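Local coordinates for uncharacterized protein AsqI (Emericella nidulans, PDB 5YY3) that catalyses, as a zinc-dependent cyclopenase, the conversion of 4'-methoxycyclopenin into 4'-methoxyviridicatin in aspoquinolone biosynthesis, at residues 218-223 against 506-511; 553-558 against 594-599. One frame throughout, in Å; residues are numbered along the deposited sequence.

Interaction 1 (218-223 against 506-511); sequences HSQMVA and SWIEMD
Gln220 and Ala223, on one side of helix 210-231, meet residues 506-509 at the start of strand 508-517, joining the hemocyanin-type helical domain, which carries the zinc site, to the ig-like domain. The short axes lie 8.6 Å apart at closest approach and cross at -99°, so one helical turn faces only the beginning of the strand. Gln220 carries the polar part. Its CG stands anti to the backbone N (chi1 -166°), and a bend at chi2 carries CD toward the strand, where the carboxamide meets its backbone. OE1 accepts an almost straight hydrogen bond from Glu509 N (174°); the modelled separation of 2.3 Å is very short, and that exact length is doubtful. On the other branch NE2 gives a weak bond to Trp507 O at 3.5 Å, so the amide brackets Ile508. Glu509 CB also lies beside OE1, at 3.3 Å. The apolar part is slight: Ala223 CB approaches Ile508 CG1 to 4.3 Å. The same methyl comes within 4.1 Å of the carbonyl oxygen Ser506 O, a van der Waals approach. Ile508, Met510 and Asp511 make backbone hydrogen bonds to strand 487-497, with Met510 and Asp511 both facing Leu493 in a classic beta bulge. Two residues before Gln220 on the helix is the zinc ligand His218, whose ND1 is bonded to Phe214 O. The zinc-bearing helix is thus linked to the chain at the start of strand 508-517 mainly through one main-chain N-H, with a carbonyl as weak second partner.

Interaction 2 (553-558 against 594-599); sequences FRHGWP and HHYHDP
Phe553 is sandwiched between the imidazole of His595 on one face, its ND1 3.3 Å above the ring plane, and the CA of Gly556 on the opposite face, while His555 ND1 lies in plane at its edge and Tyr596 OH at the edge near that plane. The Phe553 and His595 rings form an offset stack, with planes 7° apart and centroids separated by 3.8 Å. His595 CB belongs to the same layer and makes a CH-pi contact over the phenyl ring. CG anti to the backbone N (chi1 -159°) goes with a ring that lies over Gly556 CA, the last residue of the type I turn that starts at Phe553 and is closed by the bond from Gly556 N to Phe553 O. At the edge of the His595 ring, in its plane, a water sits 2.7 Å from NE2; the same water accepts from Phe553 N and so ties imidazole to backbone beside the stack. Tyr596 completes the group: the edge of Phe553 is directed at the tyrosine face in an offset edge-to-face pair, CZ coming to 4.1 Å from Tyr596 CE1. His555 spans both partners, its CE1 3.8 Å from His595 CD2 and its CD2 3.8 Å from Tyr596 CE2, and one face of its ring is occupied by Phe553 CE1. The four residues form an aromatic cluster between two irregular loops, one before and one after strand 571-580. Helix 180-193 borders it through Tyr188 and Val192, which meet His555, and helix 210-231 through Val213 and Val217, which pack on Tyr596.

In the fold
Interaction 1 closes before interaction 2 opens: helix 210-231 meets strand 508-517, and two later loops of the ig-like domain, one before and one after strand 571-580, then pair. The centres are 13 Å apart, yet the contacts touch, Met221 CE lying 3.7 Å from Trp557 CZ3. Helix 210-231 is common ground, since Arg224 also makes a cation-pi contact with Trp557. Both lie near the zinc site: zinc ligand His218 belongs to segment 218-223 though it does not touch 506-511, while the side chain of His555 in interaction 2 is about 8 Å from those of His186 and His190, zinc ligands on helix 180-193. Ig-like elements therefore press against both metal-bearing helices.

Interaction 1 (218-223 against 506-511)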
loop_
_atom_site.group_PDB
_atom_site.type_symbol
_atom_site.label_atom_id
_atom_site.label_comp_id
_atom_site.label_asym_id
_atom_site.label_seq_id
_atom_site.Cartn_x
_atom_site.Cartn_y
_atom_site.Cartn_z
ATOM N N HIS A 218 28.149 -16.161 3.205
ATOM C CA HIS A 218 26.712 -16.225 3.391
ATOM C C HIS A 218 26.195 -15.189 4.387
ATOM O O HIS A 218 25.123 -14.623 4.181
ATOM C CB HIS A 218 26.300 -17.628 3.814
ATOM C CG HIS A 218 26.353 -18.610 2.696
ATOM N ND1 HIS A 218 27.493 -19.324 2.387
ATOM C CD2 HIS A 218 25.428 -18.953 1.768
ATOM C CE1 HIS A 218 27.255 -20.090 1.336
ATOM N NE2 HIS A 218 26.010 -19.888 0.945
ATOM N N SER A 219 26.939 -14.933 5.457
ATOM C CA SER A 219 26.514 -13.905 6.413
ATOM C C SER A 219 26.600 -12.510 5.814
ATOM O O SER A 219 25.808 -11.626 6.124
ATOM C CB SER A 219 27.351 -13.945 7.685
ATOM O OG SER A 219 26.974 -12.873 8.534
ATOM N N GLN A 220 27.582 -12.322 4.949
ATOM C CA GLN A 220 27.812 -11.029 4.353
ATOM C C GLN A 220 26.721 -10.774 3.280
ATOM O O GLN A 220 26.205 -9.650 3.169
ATOM C CB GLN A 220 29.253 -10.994 3.820
ATOM C CG GLN A 220 29.861 -9.675 3.439
ATOM C CD GLN A 220 30.071 -8.676 4.574
ATOM O OE1 GLN A 220 30.388 -7.524 4.302
ATOM N NE2 GLN A 220 29.893 -9.091 5.821
ATOM N N MET A 221 26.292 -11.801 2.538
ATOM C CA MET A 221 25.212 -11.526 1.584
ATOM C C MET A 221 23.855 -11.329 2.300
ATOM O O MET A 221 23.045 -10.523 1.854
ATOM C CB MET A 221 25.102 -12.594 0.457
ATOM C CG MET A 221 25.255 -14.055 0.772
ATOM S SD MET A 221 25.590 -15.007 -0.767
ATOM C CE MET A 221 26.978 -14.058 -1.371
ATOM N N VAL A 222 23.629 -12.002 3.421
ATOM C CA VAL A 222 22.444 -11.738 4.247
ATOM C C VAL A 222 22.410 -10.288 4.798
ATOM O O VAL A 222 21.365 -9.621 4.743
ATOM C CB VAL A 222 22.374 -12.749 5.412
ATOM C CG1 VAL A 222 21.431 -12.270 6.536
ATOM C CG2 VAL A 222 21.950 -14.117 4.871
ATOM N N ALA A 223 23.532 -9.796 5.325
ATOM C CA ALA A 223 23.585 -8.408 5.802
ATOM C C ALA A 223 23.244 -7.413 4.682
ATOM O O ALA A 223 22.510 -6.455 4.883
ATOM C CB ALA A 223 24.962 -8.099 6.388
ATOM N N SER A 506 25.629 -7.000 11.018
ATOM C CA SER A 506 24.997 -6.102 10.056
ATOM C C SER A 506 26.026 -5.239 9.340
ATOM O O SER A 506 25.695 -4.542 8.374
ATOM C CB SER A 506 23.963 -5.218 10.739
ATOM O OG SER A 506 22.814 -5.979 11.093
ATOM N N TRP A 507 27.270 -5.284 9.801
ATOM C CA TRP A 507 28.299 -4.514 9.151
ATOM C C TRP A 507 28.699 -5.177 7.847
ATOM O O TRP A 507 28.990 -6.376 7.801
ATOM C CB TRP A 507 29.494 -4.322 10.084
ATOM C CG TRP A 507 29.193 -3.285 11.092
ATOM C CD1 TRP A 507 28.598 -3.471 12.316
ATOM C CD2 TRP A 507 29.416 -1.873 10.964
ATOM N NE1 TRP A 507 28.459 -2.262 12.962
ATOM C CE2 TRP A 507 28.954 -1.266 12.154
ATOM C CE3 TRP A 507 29.978 -1.065 9.967
ATOM C CZ2 TRP A 507 29.030 0.110 12.369
ATOM C CZ3 TRP A 507 30.050 0.314 10.183
ATOM C CH2 TRP A 507 29.579 0.883 11.374
ATOM N N ILE A 508 28.685 -4.370 6.794
ATOM C CA ILE A 508 29.003 -4.781 5.431
ATOM C C ILE A 508 30.444 -4.395 5.061
ATOM O O ILE A 508 30.818 -3.221 5.163
ATOM C CB ILE A 508 28.049 -4.108 4.436
ATOM C CG1 ILE A 508 26.601 -4.531 4.691
ATOM C CG2 ILE A 508 28.493 -4.360 3.005
ATOM C CD1 ILE A 508 25.588 -3.734 3.875
ATOM N N GLU A 509 31.250 -5.366 4.626
ATOM C CA GLU A 509 32.630 -5.086 4.268
ATOM C C GLU A 509 32.698 -4.397 2.915
ATOM O O GLU A 509 32.101 -4.855 1.949
ATOM C CB GLU A 509 33.478 -6.367 4.253
ATOM C CG GLU A 509 34.999 -6.072 4.190
ATOM C CD GLU A 509 35.853 -7.294 3.881
ATOM O OE1 GLU A 509 35.285 -8.395 3.801
ATOM O OE2 GLU A 509 37.094 -7.157 3.701
ATOM N N MET A 510 33.445 -3.300 2.845
ATOM C CA MET A 510 33.513 -2.490 1.636
ATOM C C MET A 510 34.923 -2.440 1.048
ATOM O O MET A 510 35.108 -2.197 -0.155
ATOM C CB MET A 510 33.012 -1.075 1.936
ATOM C CG MET A 510 31.515 -1.031 2.302
ATOM S SD MET A 510 30.481 -1.624 0.933
ATOM C CE MET A 510 30.649 -0.231 -0.185
ATOM N N ASP A 511 35.922 -2.684 1.892
ATOM C CA ASP A 511 37.303 -2.607 1.426
ATOM C C ASP A 511 38.296 -3.049 2.482
ATOM O O ASP A 511 38.016 -3.009 3.687
ATOM C CB ASP A 511 37.655 -1.182 0.988
ATOM C CG ASP A 511 38.707 -1.154 -0.110
ATOM O OD1 ASP A 511 39.273 -2.226 -0.430
ATOM O OD2 ASP A 511 38.962 -0.058 -0.653
#

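Interaction 2 (553-558 against 594-599)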
loop_
_atom_site.group_PDB
_atom_site.type_symbol
_atom_site.label_atom_id
_atom_site.label_comp_id
_atom_site.label_asym_id
_atom_site.label_seq_id
_atom_site.Cartn_x
_atom_site.Cartn_y
_atom_site.Cartn_z
ATOM N N PHE A 553 38.468 -11.649 -9.911
ATOM C CA PHE A 553 37.604 -11.933 -8.768
ATOM C C PHE A 553 36.162 -12.142 -9.238
ATOM O O PHE A 553 35.232 -11.477 -8.770
ATOM C CB PHE A 553 37.735 -10.813 -7.717
ATOM C CG PHE A 553 37.303 -11.230 -6.327
ATOM C CD1 PHE A 553 36.982 -12.554 -6.057
ATOM C CD2 PHE A 553 37.339 -10.328 -5.267
ATOM C CE1 PHE A 553 36.617 -12.949 -4.791
ATOM C CE2 PHE A 553 36.994 -10.727 -3.981
ATOM C CZ PHE A 553 36.632 -12.046 -3.749
ATOM N N ARG A 554 35.989 -13.074 -10.178
ATOM C CA ARG A 554 34.687 -13.308 -10.790
ATOM C C ARG A 554 33.636 -13.624 -9.733
ATOM O O ARG A 554 32.477 -13.238 -9.868
ATOM C CB ARG A 554 34.766 -14.435 -11.820
ATOM C CG ARG A 554 33.468 -14.688 -12.593
ATOM C CD ARG A 554 33.602 -15.883 -13.534
ATOM N NE ARG A 554 32.321 -16.404 -13.984
ATOM C CZ ARG A 554 32.193 -17.399 -14.859
ATOM N NH1 ARG A 554 33.278 -17.982 -15.359
ATOM N NH2 ARG A 554 30.988 -17.811 -15.240
ATOM N N HIS A 555 34.052 -14.315 -8.674
ATOM C CA HIS A 555 33.148 -14.701 -7.588
ATOM C C HIS A 555 33.127 -13.686 -6.437
ATOM O O HIS A 555 32.634 -13.982 -5.351
ATOM C CB HIS A 555 33.525 -16.072 -7.046
ATOM C CG HIS A 555 34.950 -16.173 -6.587
ATOM N ND1 HIS A 555 36.018 -15.870 -7.408
ATOM C CD2 HIS A 555 35.480 -16.541 -5.400
ATOM C CE1 HIS A 555 37.143 -16.053 -6.743
ATOM N NE2 HIS A 555 36.848 -16.462 -5.522
ATOM N N GLY A 556 33.653 -12.490 -6.676
ATOM C CA GLY A 556 33.502 -11.404 -5.722
ATOM C C GLY A 556 32.124 -10.730 -5.782
ATOM O O GLY A 556 31.211 -11.172 -6.493
ATOM N N TRP A 557 31.968 -9.654 -5.023
ATOM C CA TRP A 557 30.704 -8.934 -4.987
ATOM C C TRP A 557 30.558 -7.994 -6.199
ATOM O O TRP A 557 31.480 -7.262 -6.529
ATOM C CB TRP A 557 30.582 -8.143 -3.686
ATOM C CG TRP A 557 29.178 -7.753 -3.468
ATOM C CD1 TRP A 557 28.638 -6.499 -3.578
ATOM C CD2 TRP A 557 28.101 -8.637 -3.175
ATOM N NE1 TRP A 557 27.289 -6.549 -3.327
ATOM C CE2 TRP A 557 26.927 -7.856 -3.084
ATOM C CE3 TRP A 557 28.007 -10.023 -2.963
ATOM C CZ2 TRP A 557 25.668 -8.409 -2.811
ATOM C CZ3 TRP A 557 26.765 -10.572 -2.666
ATOM C CH2 TRP A 557 25.611 -9.765 -2.600
ATOM N N PRO A 558 29.402 -8.037 -6.881
ATOM C CA PRO A 558 29.225 -7.187 -8.073
ATOM C C PRO A 558 29.414 -5.679 -7.770
ATOM O O PRO A 558 28.884 -5.180 -6.772
ATOM C CB PRO A 558 27.782 -7.491 -8.507
ATOM C CG PRO A 558 27.472 -8.839 -7.910
ATOM C CD PRO A 558 28.232 -8.903 -6.627
ATOM N N HIS A 594 42.988 -17.343 -3.609
ATOM C CA HIS A 594 43.828 -16.224 -3.183
ATOM C C HIS A 594 43.090 -14.964 -2.690
ATOM O O HIS A 594 43.730 -14.020 -2.211
ATOM C CB HIS A 594 44.761 -15.829 -4.335
ATOM C CG HIS A 594 44.095 -15.805 -5.675
ATOM N ND1 HIS A 594 43.489 -16.917 -6.229
ATOM C CD2 HIS A 594 43.944 -14.807 -6.578
ATOM C CE1 HIS A 594 42.992 -16.601 -7.410
ATOM N NE2 HIS A 594 43.256 -15.329 -7.650
ATOM N N HIS A 595 41.763 -14.939 -2.807
ATOM C CA HIS A 595 40.985 -13.759 -2.422
ATOM C C HIS A 595 40.502 -13.767 -0.981
ATOM O O HIS A 595 39.985 -12.772 -0.484
ATOM C CB HIS A 595 39.773 -13.609 -3.331
ATOM C CG HIS A 595 40.126 -13.343 -4.756
ATOM N ND1 HIS A 595 40.375 -12.073 -5.231
ATOM C CD2 HIS A 595 40.274 -14.181 -5.810
ATOM C CE1 HIS A 595 40.666 -12.144 -6.521
ATOM N NE2 HIS A 595 40.609 -13.412 -6.896
ATOM N N TYR A 596 40.650 -14.892 -0.308
ATOM C CA TYR A 596 40.023 -15.038 0.992
ATOM C C TYR A 596 41.096 -15.259 2.069
ATOM O O TYR A 596 40.845 -15.876 3.108
ATOM C CB TYR A 596 38.989 -16.183 0.941
ATOM C CG TYR A 596 37.731 -15.856 0.119
ATOM C CD1 TYR A 596 37.016 -14.676 0.338
ATOM C CD2 TYR A 596 37.266 -16.728 -0.871
ATOM C CE1 TYR A 596 35.857 -14.365 -0.407
ATOM C CE2 TYR A 596 36.115 -16.431 -1.621
ATOM C CZ TYR A 596 35.415 -15.245 -1.383
ATOM O OH TYR A 596 34.274 -14.932 -2.108
ATOM N N HIS A 597 42.283 -14.711 1.814
ATOM C CA HIS A 597 43.434 -14.861 2.703
ATOM C C HIS A 597 43.649 -13.677 3.655
ATOM O O HIS A 597 44.161 -12.633 3.260
ATOM C CB HIS A 597 44.701 -15.070 1.877
ATOM C CG HIS A 597 45.961 -14.808 2.640
ATOM N ND1 HIS A 597 46.303 -15.514 3.777
ATOM C CD2 HIS A 597 46.954 -13.912 2.438
ATOM C CE1 HIS A 597 47.456 -15.062 4.238
ATOM N NE2 HIS A 597 47.875 -14.093 3.446
ATOM N N ASP A 598 43.285 -13.859 4.920
ATOM C CA ASP A 598 43.413 -12.796 5.904
ATOM C C ASP A 598 43.881 -13.331 7.246
ATOM O O ASP A 598 43.191 -14.128 7.876
ATOM C CB ASP A 598 42.076 -12.066 6.075
ATOM C CG ASP A 598 42.200 -10.780 6.888
ATOM O OD1 ASP A 598 43.003 -10.722 7.853
ATOM O OD2 ASP A 598 41.478 -9.818 6.548
ATOM N N PRO A 599 45.046 -12.854 7.701
ATOM C CA PRO A 599 45.629 -13.167 9.013
ATOM C C PRO A 599 44.637 -13.037 10.183
ATOM O O PRO A 599 44.863 -13.637 11.239
ATOM C CB PRO A 599 46.744 -12.125 9.152
ATOM C CG PRO A 599 47.127 -11.783 7.756
ATOM C CD PRO A 599 45.883 -11.918 6.925
HETATM O O HOH W 1 40.492 -13.840 -9.530
#